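Local coordinates for DNA protection during starvation protein (Mycobacterium smegmatis, PDB 2YW6) that protects DNA in starved cells by oxidising Fe(2+) with hydrogen peroxide and storing the iron as a ferric mineral inside a hollow shell of twelve subunits, at the interface of chains A and B. Coordinates in Å, arbitrary orientation; residue numbers count along the deposited sequence, not the author numbering. Chains: chain A/B, DNA protection during starvation protein.

Contact 1: the interface of chains A and B. Residues chain A 65-66, 70; chain B 36, 39-40.
A:Asp66 and B:Trp40 meet where helix 47-74 of one subunit faces helix 14-41 of its two-fold partner, at the ferroxidase centre of the Dps family, which, unlike that of classical ferritins, is built between two subunits. The indole of B:Trp40 presents its pyrrole edge to the carboxylate, and the two flat groups stand 83° apart, nearly perpendicular. The indole N-H points almost straight at its acceptor, NE1 lying 2.7 Å from the carboxylate oxygen OD1 of A:Asp66. The oxygen lies in the ring plane, whereas NE1 reaches it from above the carboxylate plane. Tryptophan suits this place because it offers a rigid N-H donor together with a broad apolar surface, whose benzo edge rests on the backbone of A:Asp66, CZ2 to CA at 3.9 Å. In B:Trp40, CG anti to the carbonyl carbon (chi1 -59°) turns the pyrrole edge of the indole to A:Asp66. Over one face of the ring, toward its rim, lies the carbonyl oxygen of B:Lys36.

B:Lys36 crosses the A:Asp66 side chain at about a right angle. A bend at chi2 followed by an extended tip carries the ammonium to the carboxylate, where NZ forms a salt bridge with OD2 at 2.9 Å on the syn side, though 23° out of the carboxylate plane; its bond to OD1 is weak. CE lies alongside the carboxylate carbon. B:Trp40 and B:Lys36 both grip the A:Asp66 carboxylate and would be expected to restrict its rotation.

The predicted iron ligands A:Asp66, A:Glu70 and B:His39 converge here from both chains. Carboxylate and imidazole are apt ligands for iron, and A:Glu70, one helical turn beyond A:Asp66, is also expected to bind the second iron. NE2 of B:His39 faces OE2 of A:Glu70 at 4.3 Å, too far for a hydrogen bond; as predicted iron ligands the two could share a metal.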
loop_
_atom_site.group_PDB
_atom_site.type_symbol
_atom_site.label_atom_id
_atom_site.label_comp_id
_atom_site.label_asym_id
_atom_site.label_seq_id
_atom_site.Cartn_x
_atom_site.Cartn_y
_atom_site.Cartn_z
ATOM N N ALA A 65 23.161 -9.208 10.058
ATOM C CA ALA A 65 24.300 -8.563 10.689
ATOM C C ALA A 65 23.744 -7.723 11.828
ATOM O O ALA A 65 24.273 -7.724 12.942
ATOM C CB ALA A 65 25.031 -7.668 9.678
ATOM N N ASP A 66 22.662 -7.011 11.538
ATOM C CA ASP A 66 22.024 -6.165 12.537
ATOM C C ASP A 66 21.562 -6.987 13.725
ATOM O O ASP A 66 21.827 -6.633 14.870
ATOM C CB ASP A 66 20.829 -5.425 11.936
ATOM C CG ASP A 66 21.186 -4.028 11.476
ATOM O OD1 ASP A 66 21.479 -3.181 12.347
ATOM O OD2 ASP A 66 21.177 -3.778 10.252
ATOM N N GLU A 70 23.115 -6.528 17.544
ATOM C CA GLU A 70 22.228 -6.149 18.627
ATOM C C GLU A 70 22.236 -7.220 19.701
ATOM O O GLU A 70 22.116 -6.922 20.884
ATOM C CB GLU A 70 20.815 -5.936 18.100
ATOM C CG GLU A 70 20.775 -4.952 16.945
ATOM C CD GLU A 70 19.593 -4.016 16.993
ATOM O OE1 GLU A 70 18.437 -4.505 17.030
ATOM O OE2 GLU A 70 19.824 -2.787 16.985
ATOM N N LYS B 36 26.400 1.842 10.625
ATOM C CA LYS B 36 25.781 0.750 11.352
ATOM C C LYS B 36 26.487 0.541 12.692
ATOM O O LYS B 36 25.841 0.355 13.721
ATOM C CB LYS B 36 25.814 -0.527 10.517
ATOM C CG LYS B 36 24.594 -0.661 9.615
ATOM C CD LYS B 36 23.315 -0.614 10.451
ATOM C CE LYS B 36 22.082 -0.921 9.631
ATOM N NZ LYS B 36 20.832 -0.932 10.460
ATOM N N HIS B 39 25.438 2.953 15.177
ATOM C CA HIS B 39 24.060 2.631 15.489
ATOM C C HIS B 39 24.044 1.564 16.583
ATOM O O HIS B 39 23.284 1.634 17.555
ATOM C CB HIS B 39 23.363 2.083 14.248
ATOM C CG HIS B 39 21.916 1.782 14.459
ATOM N ND1 HIS B 39 20.909 2.502 13.857
ATOM C CD2 HIS B 39 21.307 0.848 15.228
ATOM C CE1 HIS B 39 19.741 2.026 14.241
ATOM N NE2 HIS B 39 19.951 1.021 15.074
ATOM N N TRP B 40 24.912 0.577 16.418
ATOM C CA TRP B 40 24.987 -0.508 17.357
ATOM C C TRP B 40 25.596 -0.149 18.698
ATOM O O TRP B 40 25.343 -0.828 19.686
ATOM C CB TRP B 40 25.778 -1.653 16.743
ATOM C CG TRP B 40 25.187 -2.176 15.482
ATOM C CD1 TRP B 40 23.856 -2.219 15.150
ATOM C CD2 TRP B 40 25.886 -2.815 14.407
ATOM N NE1 TRP B 40 23.690 -2.855 13.942
ATOM C CE2 TRP B 40 24.916 -3.234 13.467
ATOM C CE3 TRP B 40 27.240 -3.091 14.162
ATOM C CZ2 TRP B 40 25.258 -3.913 12.291
ATOM C CZ3 TRP B 40 27.579 -3.768 13.002
ATOM C CH2 TRP B 40 26.590 -4.173 12.077
#

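Contact 2: the interface of chains A and B. Residues chain A 80-85; chain B 30, 37, 90, 94-95.
A:Thr82 and B:Asp94 supply a polar link in the two-fold dimer contact of this Dps shell, where the loop leading into the short helix 83-89 of one ferritin-like subunit lies against helix 14-41 and a loop of the other.

Among the hydrogen bonds, the threonine hydroxyl OG1 donates to OD1 of B:Asp94 at 2.6 Å, arriving on the syn side but 32° out of the carboxylate plane. The carboxylate lies near the start of helix 83-89, where OD2 accepts a weak bond from A:Gly84 N; a helix start would be expected to suit its negative charge. The backbone amide of A:Gly81 donates to ND1 of B:His37 at 3.2 Å, nearly straight and in the imidazole plane; histidine suits the place because an imidazole nitrogen can accept from an amide. With CG anti to its backbone N (chi1 175°), the B:His37 ring meets A:Gly81 by its ND1 edge.

Salt bridges within chain B hold the residues that face A:Pro83 and A:Thr82. B:Arg90 grips OD1 of B:Asp30 side-on through NE and NH2, the latter at 2.8 Å. Arginine's several N-H groups can bind two acids, and NH2 may also link B:Asp94 through OD2, tilted from the guanidinium plane, but this salt bridge is modelled too short for its length to be relied on.

Apolar packing completes the patch. The ring of A:Pro83 crosses B:Asp30 at about a right angle, CG to CG at 3.5 Å, and its rigidity suits the first turn of a helix. It also crosses the B:Arg90 side chain obliquely, CB to CZ at 4.1 Å. A:Thr82 CG2 covers one face of the B:His37 imidazole toward its rim and meets CB of B:Tyr95 at 3.9 Å. Glycine at A:Gly84 brings its bare CA close to the B:Asp94 carboxylate.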
loop_
_atom_site.group_PDB
_atom_site.type_symbol
_atom_site.label_atom_id
_atom_site.label_comp_id
_atom_site.label_asym_id
_atom_site.label_seq_id
_atom_site.Cartn_x
_atom_site.Cartn_y
_atom_site.Cartn_z
ATOM N N LYS A 80 31.454 -5.113 16.776
ATOM C CA LYS A 80 32.371 -4.420 15.873
ATOM C C LYS A 80 31.950 -4.573 14.418
ATOM O O LYS A 80 31.859 -5.696 13.911
ATOM C CB LYS A 80 33.795 -4.975 16.048
ATOM C CG LYS A 80 34.627 -4.351 17.172
ATOM C CD LYS A 80 33.901 -4.331 18.500
ATOM C CE LYS A 80 34.807 -3.818 19.615
ATOM N NZ LYS A 80 35.951 -4.751 19.833
ATOM N N GLY A 81 31.718 -3.454 13.736
ATOM C CA GLY A 81 31.311 -3.540 12.347
ATOM C C GLY A 81 32.131 -2.765 11.332
ATOM O O GLY A 81 31.750 -2.675 10.163
ATOM N N THR A 82 33.263 -2.208 11.747
ATOM C CA THR A 82 34.075 -1.443 10.809
ATOM C C THR A 82 34.874 -2.373 9.920
ATOM O O THR A 82 35.011 -3.557 10.207
ATOM C CB THR A 82 35.047 -0.504 11.537
ATOM O OG1 THR A 82 36.015 -1.281 12.252
ATOM C CG2 THR A 82 34.296 0.381 12.513
ATOM N N PRO A 83 35.395 -1.845 8.805
ATOM C CA PRO A 83 36.191 -2.661 7.882
ATOM C C PRO A 83 37.330 -3.345 8.639
ATOM O O PRO A 83 37.632 -4.517 8.411
ATOM C CB PRO A 83 36.702 -1.625 6.886
ATOM C CG PRO A 83 35.571 -0.643 6.835
ATOM C CD PRO A 83 35.223 -0.479 8.288
ATOM N N GLY A 84 37.953 -2.595 9.547
ATOM C CA GLY A 84 39.050 -3.124 10.341
ATOM C C GLY A 84 38.632 -4.308 11.191
ATOM O O GLY A 84 39.404 -5.245 11.387
ATOM N N ALA A 85 37.406 -4.265 11.701
ATOM C CA ALA A 85 36.883 -5.348 12.520
ATOM C C ALA A 85 36.795 -6.595 11.663
ATOM O O ALA A 85 37.167 -7.681 12.096
ATOM C CB ALA A 85 35.515 -4.979 13.053
ATOM N N ASP B 30 32.800 2.017 3.533
ATOM C CA ASP B 30 33.358 2.194 4.858
ATOM C C ASP B 30 32.404 3.063 5.661
ATOM O O ASP B 30 32.304 2.927 6.879
ATOM C CB ASP B 30 34.730 2.852 4.763
ATOM C CG ASP B 30 35.491 2.785 6.062
ATOM O OD1 ASP B 30 36.732 2.904 6.032
ATOM O OD2 ASP B 30 34.854 2.617 7.117
ATOM N N HIS B 37 27.811 0.587 12.666
ATOM C CA HIS B 37 28.611 0.428 13.867
ATOM C C HIS B 37 28.205 1.434 14.965
ATOM O O HIS B 37 28.031 1.047 16.119
ATOM C CB HIS B 37 30.090 0.610 13.519
ATOM C CG HIS B 37 31.001 0.576 14.708
ATOM N ND1 HIS B 37 31.609 -0.579 15.154
ATOM C CD2 HIS B 37 31.378 1.556 15.564
ATOM C CE1 HIS B 37 32.320 -0.312 16.232
ATOM N NE2 HIS B 37 32.198 0.978 16.504
ATOM N N ARG B 90 41.171 3.108 1.341
ATOM C CA ARG B 90 41.088 3.911 2.559
ATOM C C ARG B 90 42.331 4.725 2.891
ATOM O O ARG B 90 43.439 4.196 2.919
ATOM C CB ARG B 90 40.761 3.015 3.751
ATOM C CG ARG B 90 40.919 3.715 5.083
ATOM C CD ARG B 90 40.912 2.734 6.238
ATOM N NE ARG B 90 39.566 2.303 6.591
ATOM C CZ ARG B 90 39.294 1.466 7.584
ATOM N NH1 ARG B 90 40.276 0.971 8.324
ATOM N NH2 ARG B 90 38.038 1.139 7.846
ATOM N N ASP B 94 40.413 3.605 10.689
ATOM C CA ASP B 94 39.224 2.818 10.950
ATOM C C ASP B 94 38.494 3.555 12.069
ATOM O O ASP B 94 39.138 4.068 12.994
ATOM C CB ASP B 94 39.624 1.420 11.420
ATOM C CG ASP B 94 38.546 0.401 11.185
ATOM O OD1 ASP B 94 38.456 -0.571 11.959
ATOM O OD2 ASP B 94 37.794 0.567 10.209
ATOM N N TYR B 95 37.164 3.631 11.979
ATOM C CA TYR B 95 36.384 4.307 13.018
ATOM C C TYR B 95 36.693 3.566 14.322
ATOM O O TYR B 95 36.539 2.347 14.393
ATOM C CB TYR B 95 34.893 4.237 12.693
ATOM C CG TYR B 95 34.027 5.010 13.652
ATOM C CD1 TYR B 95 33.703 6.347 13.409
ATOM C CD2 TYR B 95 33.506 4.404 14.789
ATOM C CE1 TYR B 95 32.871 7.059 14.280
ATOM C CE2 TYR B 95 32.682 5.111 15.667
ATOM C CZ TYR B 95 32.366 6.429 15.401
ATOM O OH TYR B 95 31.528 7.102 16.258
#

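The centres of the C-alpha atoms of contact 1 and contact 2 are about 12 Å apart. Helix 14-41 of chain B joins them: B:Lys36, B:His39 and B:Trp40 serve contact 1, and B:Asp30 and B:His37, the latter next to B:Lys36, serve contact 2. On chain A, helix 47-74 and the loop beyond it, running into helix 83-89, supply the two sets of partners. The two-fold axis repeats both contacts with the chains exchanged. Contact 2 therefore probably adds to the hold that sets the iron ligands of contact 1 opposite one another, tying dimer assembly to ferroxidation in the dodecamer.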